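Local coordinates for phosphotriesterase family protein (Listeria monocytogenes serotype 4b str. H7858, PDB 3PNZ) that hydrolyses lactones, probably those of phosphorylated sugars, with a pair of zinc ions held in an amidohydrolase-type TIM barrel, at residues T277-K280 against H281-H284; G287-Y290 against I291-W295. One frame throughout, in Å; residues are numbered along the deposited sequence.

Overall arrangement
Both contacts follow strand 267-269, the last of the parallel strands of the TIM barrel, and come in series along the chain, their centres about 13 Å apart on the same side of the molecule. Contact 1 (277-280 with 281-284) forms the end of a loop and the short helix 280-283; contact 2 (287-290 with 291-295) opens the long helix 289-305. They are tied directly: a salt bridge joins K280 NZ to E289 OE2, and a probable hydrogen bond runs from G287 N to Y278 O. The side chains of Y279 and L288 pack together, each about 11 Å from a zinc ion, which places this part of the chain near the metal centre without contacting it.

Contact 1. Residues T277-K280 against H281-H284; sequences TYYK and HYGH. With PO4 (phosphate ion), chain L.
Y279 and Y282 make an offset edge-to-face pair: the edge of the Y282 ring is turned to the face of Y279, with centroids 5.4 Å apart and planes at 84°. The two side chains run alongside each other in the same direction, and Y282 CD2 comes to 3.3 Å from Y279 CB. K280 likewise lies beside H281, its CG over one face of the imidazole, 4.2 Å from the ring centroid, a CH-pi contact. With CG anti to the backbone N (chi1 -177°) and the chain extended beyond it, the lysine carries NZ past the ring to a water, 2.9 Å away, which H281 NE2 also reaches weakly. Two weak backbone bonds, G283 N to Y279 O (3.3 Å) and H284 N to K280 O (3.1 Å), shape this helical turn, which H284 leaves with positive phi. Y278 OH donates to O3 of a phosphate ion, probably from the crystallisation liquor, at 2.6 Å, O3 lying in the ring plane at its edge; K242, K244, Y245 and R275 bind the same anion. In the next shell, E289 pairs with K280, D54 holds H281 NE2, and the Y279 hydroxyl bonds to the backbone oxygen of H24, one of the zinc-binding residues. The turn follows strand 267-269 of the TIM barrel and is flanked by helix 45-57, whose D51 bonds to the backbone N of K280 and H281 and S48 to the Y282 hydroxyl.

Contact 2. Residues G287-Y290 against I291-W295; sequences GLEY and IAKKW
Y290 O accepts two backbone bonds, from K294 N at 2.8 Å and from W295 N at 3.2 Å, the two donors lying on opposite faces of the carbonyl plane, while E289 O takes K293 N in the ordinary i to i+4 manner. A trans chi1 (-177°) lays the Y290 ring toward the C-terminal end of the helix. There K294 crosses it at about a right angle: CD lies 3.6 Å from Y290 CD1, and CB makes an off-centre CH-pi contact with the ring. W295 CB packs against the ring from farther along the helix, 4.0 Å from Y290 CE2. The bond from W295 N spans five residues, so the first turns of helix 289-305 contain a wider, pi-type turn, here in a helix on the outside of the TIM barrel. I291 and W295 rest on F318 of helix 310-325, and I291 also meets Y20 of strand 19-23. E289 and K293 run side by side, but their salt bridge is long, 3.7 Å from OE2 to NZ; the stronger partner of this carboxylate is K280. A water bonded to E289 OE2 at 2.6 Å also accepts from K293 NZ, and a second lies 2.6 Å from E289 OE1 and takes a bond from K294 NZ, though it has more acceptors within reach than protons. In the first turn a third water donates to G287 O and accepts from I291 N at 2.9 Å, while Y290 N bonds directly to G287 O.

Contact 1. Residues T277-K280 against H281-H284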
# COMPACT_ATOMS: atom_id res chain seq x y z
N THR A 277 1.22 12.35 13.94
CA THR A 277 0.19 13.39 13.92
C THR A 277 -1.05 12.96 13.14
O THR A 277 -2.06 13.67 13.14
CB THR A 277 0.71 14.71 13.33
OG1 THR A 277 1.34 14.46 12.07
CG2 THR A 277 1.73 15.35 14.29
N TYR A 278 -0.98 11.80 12.48
CA TYR A 278 -2.14 11.27 11.76
C TYR A 278 -2.89 10.24 12.61
O TYR A 278 -4.08 10.01 12.41
CB TYR A 278 -1.70 10.60 10.47
CG TYR A 278 -1.25 11.52 9.36
CD1 TYR A 278 -1.39 12.91 9.45
CD2 TYR A 278 -0.68 11.00 8.20
CE1 TYR A 278 -0.97 13.74 8.42
CE2 TYR A 278 -0.26 11.82 7.17
CZ TYR A 278 -0.41 13.19 7.28
OH TYR A 278 0.01 14.01 6.25
N TYR A 279 -2.18 9.59 13.52
CA TYR A 279 -2.79 8.61 14.42
C TYR A 279 -3.51 9.30 15.56
O TYR A 279 -3.01 10.26 16.15
CB TYR A 279 -1.72 7.66 14.97
CG TYR A 279 -1.57 6.38 14.17
CD1 TYR A 279 -0.97 6.38 12.91
CD2 TYR A 279 -2.03 5.18 14.68
CE1 TYR A 279 -0.84 5.20 12.17
CE2 TYR A 279 -1.90 4.00 13.96
CZ TYR A 279 -1.31 4.01 12.72
OH TYR A 279 -1.21 2.83 12.03
N LYS A 280 -4.71 8.81 15.87
CA LYS A 280 -5.49 9.33 16.97
C LYS A 280 -4.73 9.16 18.28
O LYS A 280 -4.65 10.08 19.10
CB LYS A 280 -6.84 8.62 17.03
CG LYS A 280 -7.78 9.14 18.10
CD LYS A 280 -9.11 8.40 18.08
CE LYS A 280 -10.08 8.97 19.10
NZ LYS A 280 -11.36 8.19 19.14
N HIS A 281 -4.15 7.99 18.47
CA HIS A 281 -3.57 7.66 19.77
C HIS A 281 -2.07 7.94 19.91
O HIS A 281 -1.46 7.61 20.92
CB HIS A 281 -3.93 6.22 20.16
CG HIS A 281 -5.40 6.00 20.26
ND1 HIS A 281 -6.12 6.31 21.40
CD2 HIS A 281 -6.30 5.55 19.35
CE1 HIS A 281 -7.40 6.04 21.19
NE2 HIS A 281 -7.54 5.58 19.96
N TYR A 282 -1.49 8.56 18.89
CA TYR A 282 -0.18 9.17 19.06
C TYR A 282 -0.41 10.68 19.21
O TYR A 282 -0.39 11.20 20.32
CB TYR A 282 0.73 8.93 17.86
CG TYR A 282 1.37 7.56 17.67
CD1 TYR A 282 2.68 7.32 18.08
CD2 TYR A 282 0.70 6.54 16.99
CE1 TYR A 282 3.29 6.08 17.86
CE2 TYR A 282 1.31 5.29 16.76
CZ TYR A 282 2.61 5.08 17.20
OH TYR A 282 3.23 3.87 16.98
N GLY A 283 -0.65 11.36 18.10
CA GLY A 283 -0.76 12.82 18.10
C GLY A 283 -2.15 13.41 17.94
O GLY A 283 -2.28 14.58 17.58
N HIS A 284 -3.18 12.62 18.21
CA HIS A 284 -4.56 13.10 18.18
C HIS A 284 -5.01 13.56 16.80
O HIS A 284 -5.81 14.49 16.66
CB HIS A 284 -4.77 14.21 19.23
CG HIS A 284 -4.32 13.81 20.60
ND1 HIS A 284 -3.11 14.21 21.13
CD2 HIS A 284 -4.91 13.03 21.54
CE1 HIS A 284 -2.98 13.70 22.34
NE2 HIS A 284 -4.06 12.98 22.61
P PO4 L . 2.41 12.51 4.04
O1 PO4 L . 3.07 13.68 4.73
O2 PO4 L . 2.93 11.23 4.65
O3 PO4 L . 0.91 12.57 4.25
O4 PO4 L . 2.73 12.52 2.56
O HOH W 1 -10.82 5.75 20.59

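Contact 2. Residues G287-Y290 against I291-W295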
# COMPACT_ATOMS: atom_id res chain seq x y z
N GLY A 287 -6.74 9.55 12.64
CA GLY A 287 -6.62 8.17 13.06
C GLY A 287 -7.20 7.16 12.07
O GLY A 287 -7.81 7.53 11.07
N LEU A 288 -7.01 5.88 12.38
CA LEU A 288 -7.60 4.82 11.56
C LEU A 288 -9.13 4.79 11.67
O LEU A 288 -9.79 4.11 10.89
CB LEU A 288 -6.98 3.46 11.91
CG LEU A 288 -5.48 3.31 11.64
CD1 LEU A 288 -4.95 1.92 12.06
CD2 LEU A 288 -5.13 3.59 10.18
N GLU A 289 -9.69 5.52 12.62
CA GLU A 289 -11.14 5.59 12.72
C GLU A 289 -11.73 6.47 11.62
O GLU A 289 -12.88 6.30 11.23
CB GLU A 289 -11.58 6.16 14.08
CG GLU A 289 -11.24 7.63 14.26
CD GLU A 289 -11.85 8.24 15.51
OE1 GLU A 289 -11.85 9.49 15.61
OE2 GLU A 289 -12.31 7.48 16.39
N TYR A 290 -10.93 7.42 11.14
CA TYR A 290 -11.49 8.49 10.31
C TYR A 290 -12.30 8.03 9.11
O TYR A 290 -13.43 8.46 8.93
CB TYR A 290 -10.41 9.47 9.85
CG TYR A 290 -11.02 10.61 9.06
CD1 TYR A 290 -11.64 11.67 9.70
CD2 TYR A 290 -11.01 10.60 7.67
CE1 TYR A 290 -12.21 12.71 8.98
CE2 TYR A 290 -11.58 11.63 6.94
CZ TYR A 290 -12.18 12.68 7.60
OH TYR A 290 -12.76 13.70 6.88
N ILE A 291 -11.72 7.17 8.27
CA ILE A 291 -12.38 6.82 7.02
C ILE A 291 -13.71 6.10 7.25
O ILE A 291 -14.74 6.50 6.71
CB ILE A 291 -11.46 6.03 6.08
CG1 ILE A 291 -10.29 6.92 5.63
CG2 ILE A 291 -12.23 5.52 4.87
CD1 ILE A 291 -9.22 6.18 4.84
N ALA A 292 -13.68 5.06 8.08
CA ALA A 292 -14.90 4.32 8.40
C ALA A 292 -15.94 5.19 9.12
O ALA A 292 -17.13 5.12 8.83
CB ALA A 292 -14.54 3.10 9.25
N LYS A 293 -15.48 6.02 10.04
CA LYS A 293 -16.38 6.77 10.92
C LYS A 293 -16.96 8.03 10.28
O LYS A 293 -18.15 8.31 10.43
CB LYS A 293 -15.66 7.13 12.22
CG LYS A 293 -16.55 7.69 13.31
CD LYS A 293 -15.73 7.96 14.56
CE LYS A 293 -16.61 8.38 15.73
NZ LYS A 293 -15.79 8.61 16.96
N LYS A 294 -16.13 8.76 9.55
CA LYS A 294 -16.51 10.08 9.05
C LYS A 294 -16.55 10.20 7.53
O LYS A 294 -17.48 10.81 6.97
CB LYS A 294 -15.57 11.14 9.64
CG LYS A 294 -15.60 11.20 11.16
CD LYS A 294 -14.62 12.26 11.69
CE LYS A 294 -14.62 12.31 13.21
NZ LYS A 294 -13.55 13.22 13.73
N TRP A 295 -15.56 9.64 6.84
CA TRP A 295 -15.52 9.78 5.38
C TRP A 295 -16.64 9.01 4.70
O TRP A 295 -17.29 9.51 3.78
CB TRP A 295 -14.16 9.37 4.82
CG TRP A 295 -14.00 9.69 3.35
CD1 TRP A 295 -13.54 10.87 2.81
CD2 TRP A 295 -14.26 8.82 2.24
NE1 TRP A 295 -13.51 10.79 1.44
CE2 TRP A 295 -13.94 9.54 1.06
CE3 TRP A 295 -14.72 7.50 2.12
CZ2 TRP A 295 -14.08 8.99 -0.21
CZ3 TRP A 295 -14.86 6.96 0.84
CH2 TRP A 295 -14.53 7.70 -0.30
O HOH W 2 -8.93 6.44 8.70
O HOH W 3 -11.30 10.94 13.47
O HOH W 4 -14.22 5.76 16.98